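Local coordinates for protein listeriolysin O (Listeria monocytogenes, PDB 4CDB) that forms oligomeric pores in cholesterol-containing host membranes, inserting after a major conformational change and so causing cytolysis, at residues Leu30-Asn35 / Phe353-Glu358; Val39-Ala44 / Lys363-Tyr368; Tyr168-Ala173 / Gln207-Ser212. All blocks are in the same frame, centred on the assembly; numbering follows the deposited sequence.

Contact 1. Residues Leu30-Asn35 / Phe353-Glu358. With NA (sodium ion), chain P; ACT (acetate ion), chain D.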
loop_
_atom_site.group_PDB
_atom_site.type_symbol
_atom_site.label_atom_id
_atom_site.label_comp_id
_atom_site.label_asym_id
_atom_site.label_seq_id
_atom_site.Cartn_x
_atom_site.Cartn_y
_atom_site.Cartn_z
ATOM N N LEU A 30 10.129 -24.323 -28.418
ATOM C CA LEU A 30 10.766 -23.433 -27.454
ATOM C C LEU A 30 10.658 -23.984 -26.036
ATOM O O LEU A 30 9.565 -24.072 -25.474
ATOM C CB LEU A 30 10.155 -22.031 -27.528
ATOM C CG LEU A 30 10.292 -21.308 -28.870
ATOM C CD1 LEU A 30 9.672 -19.925 -28.800
ATOM C CD2 LEU A 30 11.751 -21.217 -29.278
ATOM N N ASP A 31 11.799 -24.360 -25.464
ATOM C CA ASP A 31 11.842 -24.886 -24.105
ATOM C C ASP A 31 12.143 -23.800 -23.075
ATOM O O ASP A 31 13.190 -23.155 -23.123
ATOM C CB ASP A 31 12.872 -26.014 -23.996
ATOM C CG ASP A 31 12.389 -27.305 -24.626
ATOM O OD1 ASP A 31 11.549 -27.986 -24.001
ATOM O OD2 ASP A 31 12.848 -27.643 -25.739
ATOM N N TYR A 32 11.214 -23.605 -22.147
ATOM C CA TYR A 32 11.403 -22.662 -21.053
ATOM C C TYR A 32 10.459 -23.001 -19.911
ATOM O O TYR A 32 9.428 -23.641 -20.120
ATOM C CB TYR A 32 11.170 -21.221 -21.523
ATOM C CG TYR A 32 9.800 -20.969 -22.120
ATOM C CD1 TYR A 32 9.573 -21.134 -23.481
ATOM C CD2 TYR A 32 8.736 -20.558 -21.325
ATOM C CE1 TYR A 32 8.324 -20.903 -24.033
ATOM C CE2 TYR A 32 7.483 -20.325 -21.868
ATOM C CZ TYR A 32 7.283 -20.499 -23.223
ATOM O OH TYR A 32 6.039 -20.269 -23.767
ATOM N N ASN A 33 10.820 -22.581 -18.705
ATOM C CA ASN A 33 9.939 -22.729 -17.555
ATOM C C ASN A 33 9.026 -21.513 -17.453
ATOM O O ASN A 33 9.475 -20.417 -17.115
ATOM C CB ASN A 33 10.755 -22.895 -16.271
ATOM C CG ASN A 33 9.924 -23.412 -15.109
ATOM O OD1 ASN A 33 8.713 -23.195 -15.047
ATOM N ND2 ASN A 33 10.575 -24.101 -14.181
ATOM N N LYS A 34 7.743 -21.715 -17.745
ATOM C CA LYS A 34 6.773 -20.624 -17.770
ATOM C C LYS A 34 6.638 -19.960 -16.402
ATOM O O LYS A 34 6.225 -18.805 -16.298
ATOM C CB LYS A 34 5.405 -21.128 -18.240
ATOM C CG LYS A 34 4.626 -21.889 -17.178
ATOM C CD LYS A 34 3.177 -22.084 -17.580
ATOM C CE LYS A 34 2.256 -22.023 -16.368
ATOM N NZ LYS A 34 2.512 -23.123 -15.399
ATOM N N ASN A 35 6.997 -20.695 -15.356
ATOM C CA ASN A 35 6.876 -20.196 -13.995
ATOM C C ASN A 35 8.060 -19.326 -13.591
ATOM O O ASN A 35 8.058 -18.728 -12.516
ATOM C CB ASN A 35 6.721 -21.362 -13.017
ATOM C CG ASN A 35 5.513 -22.226 -13.326
ATOM O OD1 ASN A 35 4.401 -21.724 -13.495
ATOM N ND2 ASN A 35 5.726 -23.535 -13.408
ATOM N N PHE A 353 1.227 -16.975 -23.061
ATOM C CA PHE A 353 2.288 -17.464 -23.933
ATOM C C PHE A 353 1.659 -18.023 -25.205
ATOM O O PHE A 353 0.621 -18.679 -25.149
ATOM C CB PHE A 353 3.119 -18.541 -23.229
ATOM C CG PHE A 353 3.962 -18.018 -22.096
ATOM C CD1 PHE A 353 5.125 -17.307 -22.351
ATOM C CD2 PHE A 353 3.598 -18.248 -20.776
ATOM C CE1 PHE A 353 5.906 -16.826 -21.311
ATOM C CE2 PHE A 353 4.377 -17.770 -19.733
ATOM C CZ PHE A 353 5.531 -17.058 -20.002
ATOM N N LEU A 354 2.281 -17.759 -26.349
ATOM C CA LEU A 354 1.741 -18.219 -27.623
ATOM C C LEU A 354 1.872 -19.729 -27.784
ATOM O O LEU A 354 1.133 -20.346 -28.548
ATOM C CB LEU A 354 2.428 -17.507 -28.793
ATOM C CG LEU A 354 1.538 -16.620 -29.665
ATOM C CD1 LEU A 354 2.308 -16.101 -30.873
ATOM C CD2 LEU A 354 0.290 -17.378 -30.096
ATOM N N LYS A 355 2.810 -20.324 -27.057
ATOM C CA LYS A 355 3.099 -21.745 -27.212
ATOM C C LYS A 355 1.937 -22.651 -26.810
ATOM O O LYS A 355 1.552 -23.545 -27.562
ATOM C CB LYS A 355 4.356 -22.124 -26.426
ATOM C CG LYS A 355 4.751 -23.585 -26.552
ATOM C CD LYS A 355 6.048 -23.860 -25.806
ATOM C CE LYS A 355 6.449 -25.322 -25.909
ATOM N NZ LYS A 355 7.731 -25.602 -25.203
ATOM N N ASP A 356 1.379 -22.421 -25.628
ATOM C CA ASP A 356 0.326 -23.288 -25.116
ATOM C C ASP A 356 -0.862 -22.496 -24.583
ATOM O O ASP A 356 -1.693 -23.037 -23.854
ATOM C CB ASP A 356 0.883 -24.201 -24.019
ATOM C CG ASP A 356 1.536 -23.421 -22.888
ATOM O OD1 ASP A 356 1.834 -22.224 -23.084
ATOM O OD2 ASP A 356 1.756 -24.003 -21.804
ATOM N N ASN A 357 -0.933 -21.217 -24.943
ATOM C CA ASN A 357 -1.992 -20.325 -24.465
ATOM C C ASN A 357 -2.072 -20.258 -22.938
ATOM O O ASN A 357 -3.124 -19.955 -22.372
ATOM C CB ASN A 357 -3.349 -20.722 -25.057
ATOM C CG ASN A 357 -3.398 -20.558 -26.567
ATOM O OD1 ASN A 357 -3.052 -19.504 -27.102
ATOM N ND2 ASN A 357 -3.828 -21.605 -27.263
ATOM N N GLU A 358 -0.954 -20.535 -22.277
ATOM C CA GLU A 358 -0.914 -20.548 -20.820
ATOM C C GLU A 358 -0.707 -19.144 -20.257
ATOM O O GLU A 358 -0.039 -18.308 -20.869
ATOM C CB GLU A 358 0.187 -21.485 -20.326
ATOM C CG GLU A 358 -0.138 -22.175 -19.016
ATOM C CD GLU A 358 -1.140 -23.301 -19.177
ATOM O OE1 GLU A 358 -1.364 -23.745 -20.323
ATOM O OE2 GLU A 358 -1.699 -23.745 -18.154
HETATM NA NA NA P . 4.349 -21.552 -22.508
HETATM C C ACT D . 6.358 -24.247 -22.089
HETATM O O ACT D . 7.422 -24.390 -22.731
HETATM O OXT ACT D . 5.297 -23.881 -22.640
HETATM C CH3 ACT D . 6.346 -24.551 -20.621
HETATM O O HOH W 1 5.320 -18.813 -26.144
#

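Contact 2. Residues Val39-Ala44 / Lys363-Tyr368. With NA (sodium ion), chain H; NA (sodium ion), chain K; NA (sodium ion), chain R.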
loop_
_atom_site.group_PDB
_atom_site.type_symbol
_atom_site.label_atom_id
_atom_site.label_comp_id
_atom_site.label_asym_id
_atom_site.label_seq_id
_atom_site.Cartn_x
_atom_site.Cartn_y
_atom_site.Cartn_z
ATOM N N VAL A 39 10.202 -12.445 -13.922
ATOM C CA VAL A 39 10.549 -12.282 -12.515
ATOM C C VAL A 39 11.018 -10.869 -12.172
ATOM O O VAL A 39 11.670 -10.201 -12.977
ATOM C CB VAL A 39 11.654 -13.275 -12.091
ATOM C CG1 VAL A 39 11.110 -14.692 -12.040
ATOM C CG2 VAL A 39 12.834 -13.191 -13.042
ATOM N N TYR A 40 10.672 -10.421 -10.969
ATOM C CA TYR A 40 11.245 -9.203 -10.410
ATOM C C TYR A 40 11.994 -9.516 -9.118
ATOM O O TYR A 40 11.387 -9.872 -8.108
ATOM C CB TYR A 40 10.175 -8.141 -10.145
ATOM C CG TYR A 40 10.696 -6.989 -9.314
ATOM C CD1 TYR A 40 11.588 -6.068 -9.851
ATOM C CD2 TYR A 40 10.308 -6.829 -7.989
ATOM C CE1 TYR A 40 12.075 -5.017 -9.094
ATOM C CE2 TYR A 40 10.789 -5.781 -7.225
ATOM C CZ TYR A 40 11.671 -4.879 -7.782
ATOM O OH TYR A 40 12.150 -3.834 -7.024
ATOM N N HIS A 41 13.314 -9.386 -9.158
ATOM C CA HIS A 41 14.130 -9.603 -7.972
ATOM C C HIS A 41 14.392 -8.276 -7.266
ATOM O O HIS A 41 15.165 -7.449 -7.750
ATOM C CB HIS A 41 15.445 -10.292 -8.342
ATOM C CG HIS A 41 15.265 -11.643 -8.959
ATOM N ND1 HIS A 41 14.673 -12.694 -8.289
ATOM C CD2 HIS A 41 15.602 -12.119 -10.181
ATOM C CE1 HIS A 41 14.650 -13.755 -9.073
ATOM N NE2 HIS A 41 15.209 -13.435 -10.228
ATOM N N GLY A 42 13.745 -8.079 -6.122
ATOM C CA GLY A 42 13.846 -6.827 -5.394
ATOM C C GLY A 42 15.124 -6.679 -4.591
ATOM O O GLY A 42 16.105 -7.386 -4.830
ATOM N N ASP A 43 15.112 -5.753 -3.635
ATOM C CA ASP A 43 16.279 -5.499 -2.800
ATOM C C ASP A 43 16.627 -6.702 -1.935
ATOM O O ASP A 43 15.759 -7.501 -1.581
ATOM C CB ASP A 43 16.050 -4.290 -1.891
ATOM C CG ASP A 43 15.940 -2.991 -2.658
ATOM O OD1 ASP A 43 16.368 -2.951 -3.831
ATOM O OD2 ASP A 43 15.428 -2.006 -2.083
ATOM N N ALA A 44 17.906 -6.820 -1.600
ATOM C CA ALA A 44 18.360 -7.796 -0.620
ATOM C C ALA A 44 18.797 -7.048 0.634
ATOM O O ALA A 44 19.720 -6.235 0.580
ATOM C CB ALA A 44 19.513 -8.610 -1.179
ATOM N N LYS A 363 6.533 -13.219 -11.288
ATOM C CA LYS A 363 6.970 -13.663 -9.971
ATOM C C LYS A 363 7.805 -12.589 -9.278
ATOM O O LYS A 363 8.904 -12.262 -9.723
ATOM C CB LYS A 363 7.761 -14.968 -10.084
ATOM C CG LYS A 363 8.301 -15.486 -8.763
ATOM C CD LYS A 363 8.688 -16.952 -8.870
ATOM C CE LYS A 363 7.482 -17.807 -9.235
ATOM N NZ LYS A 363 7.825 -19.252 -9.364
ATOM N N ASN A 364 7.276 -12.041 -8.187
ATOM C CA ASN A 364 7.972 -10.990 -7.450
ATOM C C ASN A 364 8.512 -11.468 -6.108
ATOM O O ASN A 364 7.853 -12.225 -5.397
ATOM C CB ASN A 364 7.048 -9.793 -7.210
ATOM C CG ASN A 364 6.490 -9.218 -8.492
ATOM O OD1 ASN A 364 7.059 -8.293 -9.071
ATOM N ND2 ASN A 364 5.366 -9.762 -8.943
ATOM N N ASN A 365 9.715 -11.017 -5.770
ATOM C CA ASN A 365 10.260 -11.209 -4.432
ATOM C C ASN A 365 11.145 -10.030 -4.040
ATOM O O ASN A 365 11.984 -9.582 -4.822
ATOM C CB ASN A 365 11.027 -12.530 -4.325
ATOM C CG ASN A 365 12.403 -12.462 -4.952
ATOM O OD1 ASN A 365 13.416 -12.539 -4.257
ATOM N ND2 ASN A 365 12.447 -12.315 -6.271
ATOM N N SER A 366 10.941 -9.518 -2.832
ATOM C CA SER A 366 11.689 -8.358 -2.367
ATOM C C SER A 366 11.815 -8.349 -0.852
ATOM O O SER A 366 10.864 -8.671 -0.138
ATOM C CB SER A 366 11.018 -7.066 -2.837
ATOM O OG SER A 366 11.695 -5.927 -2.334
ATOM N N GLU A 367 12.996 -7.981 -0.366
ATOM C CA GLU A 367 13.212 -7.813 1.061
ATOM C C GLU A 367 13.262 -6.328 1.381
ATOM O O GLU A 367 13.751 -5.532 0.579
ATOM C CB GLU A 367 14.513 -8.487 1.496
ATOM C CG GLU A 367 14.542 -9.989 1.284
ATOM C CD GLU A 367 15.873 -10.604 1.668
ATOM O OE1 GLU A 367 16.820 -9.841 1.956
ATOM O OE2 GLU A 367 15.972 -11.847 1.685
ATOM N N TYR A 368 12.751 -5.959 2.551
ATOM C CA TYR A 368 12.742 -4.562 2.964
ATOM C C TYR A 368 12.810 -4.412 4.481
ATOM O O TYR A 368 12.512 -5.347 5.226
ATOM C CB TYR A 368 11.510 -3.841 2.407
ATOM C CG TYR A 368 10.186 -4.340 2.941
ATOM C CD1 TYR A 368 9.539 -5.421 2.354
ATOM C CD2 TYR A 368 9.576 -3.721 4.025
ATOM C CE1 TYR A 368 8.323 -5.876 2.839
ATOM C CE2 TYR A 368 8.365 -4.168 4.515
ATOM C CZ TYR A 368 7.742 -5.244 3.919
ATOM O OH TYR A 368 6.537 -5.688 4.411
HETATM NA NA NA H . 6.537 -6.149 -10.122
HETATM NA NA NA K . 4.548 -5.283 2.494
HETATM NA NA NA R . 14.019 0.174 -2.808
HETATM O O HOH W 2 13.817 -2.739 0.274
HETATM O O HOH W 3 4.069 -7.700 -10.749
HETATM O O HOH W 4 5.922 -5.389 -12.803
#

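Contact 3. Residues Tyr168-Ala173 / Gln207-Ser212. With NA (sodium ion), chain F; NA (sodium ion), chain Q; NA (sodium ion), chain K.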
loop_
_atom_site.group_PDB
_atom_site.type_symbol
_atom_site.label_atom_id
_atom_site.label_comp_id
_atom_site.label_asym_id
_atom_site.label_seq_id
_atom_site.Cartn_x
_atom_site.Cartn_y
_atom_site.Cartn_z
ATOM N N TYR A 168 -8.686 -3.559 -5.687
ATOM C CA TYR A 168 -8.145 -2.726 -4.612
ATOM C C TYR A 168 -6.863 -3.302 -4.005
ATOM O O TYR A 168 -6.777 -4.502 -3.745
ATOM C CB TYR A 168 -9.208 -2.545 -3.524
ATOM C CG TYR A 168 -8.781 -1.693 -2.354
ATOM C CD1 TYR A 168 -8.903 -0.311 -2.398
ATOM C CD2 TYR A 168 -8.269 -2.268 -1.198
ATOM C CE1 TYR A 168 -8.520 0.474 -1.329
ATOM C CE2 TYR A 168 -7.882 -1.490 -0.123
ATOM C CZ TYR A 168 -8.010 -0.120 -0.196
ATOM O OH TYR A 168 -7.627 0.661 0.870
ATOM N N ASP A 169 -5.879 -2.434 -3.774
ATOM C CA ASP A 169 -4.599 -2.834 -3.193
ATOM C C ASP A 169 -4.040 -1.731 -2.298
ATOM O O ASP A 169 -4.000 -0.567 -2.698
ATOM C CB ASP A 169 -3.587 -3.155 -4.296
ATOM C CG ASP A 169 -3.453 -4.640 -4.551
ATOM O OD1 ASP A 169 -3.521 -5.414 -3.575
ATOM O OD2 ASP A 169 -3.279 -5.032 -5.724
ATOM N N ASP A 170 -3.609 -2.098 -1.094
ATOM C CA ASP A 170 -3.019 -1.136 -0.164
ATOM C C ASP A 170 -1.795 -1.702 0.560
ATOM O O ASP A 170 -1.696 -2.912 0.772
ATOM C CB ASP A 170 -4.056 -0.639 0.851
ATOM C CG ASP A 170 -4.749 -1.771 1.594
ATOM O OD1 ASP A 170 -4.340 -2.941 1.446
ATOM O OD2 ASP A 170 -5.709 -1.485 2.341
ATOM N N GLU A 171 -0.873 -0.817 0.936
ATOM C CA GLU A 171 0.356 -1.208 1.625
ATOM C C GLU A 171 0.959 -0.039 2.389
ATOM O O GLU A 171 1.032 1.076 1.870
ATOM C CB GLU A 171 1.399 -1.715 0.627
ATOM C CG GLU A 171 1.390 -3.211 0.391
ATOM C CD GLU A 171 1.814 -4.007 1.609
ATOM O OE1 GLU A 171 2.626 -3.495 2.411
ATOM O OE2 GLU A 171 1.344 -5.154 1.757
ATOM N N MET A 172 1.401 -0.297 3.616
ATOM C CA MET A 172 2.191 0.686 4.342
ATOM C C MET A 172 3.551 0.755 3.661
ATOM O O MET A 172 4.236 -0.260 3.524
ATOM C CB MET A 172 2.346 0.295 5.813
ATOM C CG MET A 172 1.036 0.215 6.591
ATOM S SD MET A 172 0.110 1.766 6.594
ATOM C CE MET A 172 1.317 2.872 7.320
ATOM N N ALA A 173 3.932 1.948 3.218
ATOM C CA ALA A 173 5.154 2.125 2.434
ATOM C C ALA A 173 6.432 2.074 3.278
ATOM O O ALA A 173 6.482 2.615 4.384
ATOM C CB ALA A 173 5.088 3.427 1.651
ATOM N N GLN A 207 4.492 8.123 8.919
ATOM C CA GLN A 207 3.966 6.862 8.407
ATOM C C GLN A 207 3.138 7.113 7.151
ATOM O O GLN A 207 2.279 7.995 7.133
ATOM C CB GLN A 207 3.117 6.154 9.464
ATOM C CG GLN A 207 3.889 5.720 10.698
ATOM C CD GLN A 207 3.087 4.793 11.589
ATOM O OE1 GLN A 207 2.877 3.624 11.260
ATOM N NE2 GLN A 207 2.631 5.310 12.724
ATOM N N GLU A 208 3.401 6.342 6.099
ATOM C CA GLU A 208 2.696 6.525 4.835
ATOM C C GLU A 208 2.115 5.225 4.291
ATOM O O GLU A 208 2.701 4.155 4.449
ATOM C CB GLU A 208 3.608 7.177 3.791
ATOM C CG GLU A 208 4.105 8.559 4.185
ATOM C CD GLU A 208 4.722 9.323 3.028
ATOM O OE1 GLU A 208 5.488 8.718 2.251
ATOM O OE2 GLU A 208 4.446 10.535 2.905
ATOM N N GLU A 209 0.955 5.329 3.652
ATOM C CA GLU A 209 0.336 4.185 2.996
ATOM C C GLU A 209 0.072 4.499 1.527
ATOM O O GLU A 209 -0.317 5.616 1.180
ATOM C CB GLU A 209 -0.969 3.797 3.693
ATOM C CG GLU A 209 -1.569 2.489 3.193
ATOM C CD GLU A 209 -2.950 2.221 3.761
ATOM O OE1 GLU A 209 -3.662 3.194 4.084
ATOM O OE2 GLU A 209 -3.322 1.036 3.881
ATOM N N VAL A 210 0.295 3.507 0.668
ATOM C CA VAL A 210 0.023 3.652 -0.756
ATOM C C VAL A 210 -1.160 2.775 -1.152
ATOM O O VAL A 210 -1.204 1.588 -0.823
ATOM C CB VAL A 210 1.257 3.295 -1.600
ATOM C CG1 VAL A 210 0.917 3.314 -3.082
ATOM C CG2 VAL A 210 2.380 4.269 -1.305
ATOM N N ILE A 211 -2.122 3.373 -1.849
ATOM C CA ILE A 211 -3.340 2.676 -2.236
ATOM C C ILE A 211 -3.545 2.703 -3.751
ATOM O O ILE A 211 -3.378 3.743 -4.390
ATOM C CB ILE A 211 -4.576 3.300 -1.551
ATOM C CG1 ILE A 211 -4.436 3.235 -0.030
ATOM C CG2 ILE A 211 -5.853 2.610 -1.999
ATOM C CD1 ILE A 211 -5.590 3.870 0.709
ATOM N N SER A 212 -3.894 1.551 -4.319
ATOM C CA SER A 212 -4.267 1.464 -5.726
ATOM C C SER A 212 -5.751 1.112 -5.828
ATOM O O SER A 212 -6.172 0.037 -5.398
ATOM C CB SER A 212 -3.419 0.410 -6.439
ATOM O OG SER A 212 -3.682 0.394 -7.831
HETATM NA NA NA F . -3.363 -4.856 -1.114
HETATM NA NA NA Q . -5.974 1.968 4.086
HETATM NA NA NA K . 4.548 -5.283 2.494
HETATM O O HOH W 5 5.119 3.907 6.248
#

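Contact 1. Residues Leu30-Asn35 / Phe353-Glu358
Tyr32 places CG between its backbone N and carbonyl carbon (chi1 58°), while Phe353 has CG anti to its carbonyl carbon (chi1 -69°). From there the two side chains run antiparallel past one another. Tyr32 CE2 lies over one face of the Phe353 ring, offset toward the rim, 3.9 Å from Phe353 CD1. The ring planes meet obliquely at 47°. Tyr32 OH binds a sodium ion at 2.5 Å. Asp356 OD1 binds the same ion at 2.7 Å, and OXT of an acetate, probably from the crystallisation liquor, is a third ligand. The other acetate oxygen sits over the centre of the Tyr32 ring and accepts from Lys355 NZ at 2.8 Å. Lys355 NZ also points at Leu30 O; the modelled 2.4 Å is too short to be taken at face value, so the detail of this bond is doubtful. The site joins two loops of the chain, one between helix 14-28 and strand 39-41, the other between strands 345-353 and 362-385. A water donates to Tyr32 OH at 2.9 Å and accepts from Lys355 N. Lys34 CB packs on Phe353 CE2, and Lys34 CE meets Glu358 CG at 3.6 Å.

Contact 2. Residues Val39-Ala44 / Lys363-Tyr368
Gly42 N donates to Asn365 O at 2.7 Å, and Tyr40 N to Lys363 O at 2.8 Å. Asn365 N donates back to Tyr40 O. Past the end of strand 39-41 a further bond runs from Glu367 N to Asp43 O, so the ladder outlasts the short strand. One side-chain bond adds to it. Asn365 has CG between its backbone N and carbonyl carbon (chi1 77°), and its ND2 donates to His41 ND1 at 3.0 Å. The ring nitrogen lies close to the amide plane, but ND2 stands 27° out of the imidazole plane.

On the face that carries Val39, His41, Lys363 and Asn365, Val39 CG1 lies alongside Lys363 CB at 3.9 Å. On the other face Tyr40 and Asn364 cross at about a right angle, with Asn364 OD1 3.3 Å from Tyr40 CB. This oxygen also binds a sodium ion at 2.4 Å, together with Ile180 O, while Asn364 ND2 donates to Gln72 O. Asp43 OD2 binds another sodium at 2.7 Å and accepts from a water that also donates to Glu367 O. Gly42 CA packs on Ser366 CB, and Gly42 N lies over one face of the Tyr40 ring.

Tyr40 OH, Ser366 OG and Asp43 N all hydrogen-bond to Ser177 OG. The pair is a parallel beta ladder, its strands 5° apart, in a mixed sheet whose 362-385 strand is long. Its Tyr40 face meets helix 176-183, which falls in a segment (176-189) expected to become a membrane-spanning beta strand in the cholesterol-dependent cytolysin pore.

Contact 3. Residues Tyr168-Ala173 / Gln207-Ser212
Asp169 O accepts from Ser212 N at 2.7 Å in a nearly straight bond, N-H...O 173°. Ile211 CA adds a C-H...O contact to the same oxygen at 3.3 Å. Asp169 N donates back to Ser212 O, which closes the hydrogen-bonded pair. Glu171 and Val210 form a second such pair, with Val210 N to Glu171 O at 2.8 Å. Ala173 N donates to Glu208 O as well. A water that donates to Ala173 O and accepts from Glu208 N bridges the two segments there.

Tyr168, Asp170, Met172, Glu209 and Ile211 share one face. Tyr168 CG is anti to its backbone N (chi1 -180°), and the ring crosses Ile211, CE1 meeting Ile211 CG2 at 3.5 Å. Its OH donates to Asp170 OD2 from above the carboxylate plane. Asp170 CB touches Glu209 OE2, and the two carboxylate planes are only 19° apart. Glu209 holds a sodium ion with both oxygens, OE1 at 2.6 Å, and Asp282 OD1 shares the ion, which probably eases the crowding of acidic groups. Met172 bends at chi2 and chi3, with SD 3.7 Å from Glu209 CB and CE 3.4 Å from Glu208 O.

On the opposite face Glu171 OE1 binds another sodium ion at 2.6 Å, while OE2 forms a salt bridge with Lys182. Ala173 CB packs on Val210 CG2. Strand 207-222 lies between strands 165-172 and 262-270 of an antiparallel sheet. Helix 277-286 packs on the Met172-Glu209 face, and helix 176-183 on the Asp169-Ser212 face. Both helices include residues expected to form membrane-spanning strands in the pore.

How the contacts relate
Contacts 1 and 2 follow one another along the same two parts of the chain, 30-44 and 353-368. Their centres are 23 Å apart, and they meet where Lys363 NZ lies 3.2 Å from Asn35 O. Contact 3 lies inside the loop closed by both. Its centre is 18 Å from that of contact 2 and 33 Å from that of contact 1. Contacts 2 and 3 do not touch, their nearest atoms being about 5 Å apart. One sodium ion nevertheless links them, with Tyr368, Glu171 and Gln178 as ligands. Helix 176-183, which supplies Gln178, packs against both, so two separate sheets meet this helix, which is expected to become part of a membrane-spanning strand.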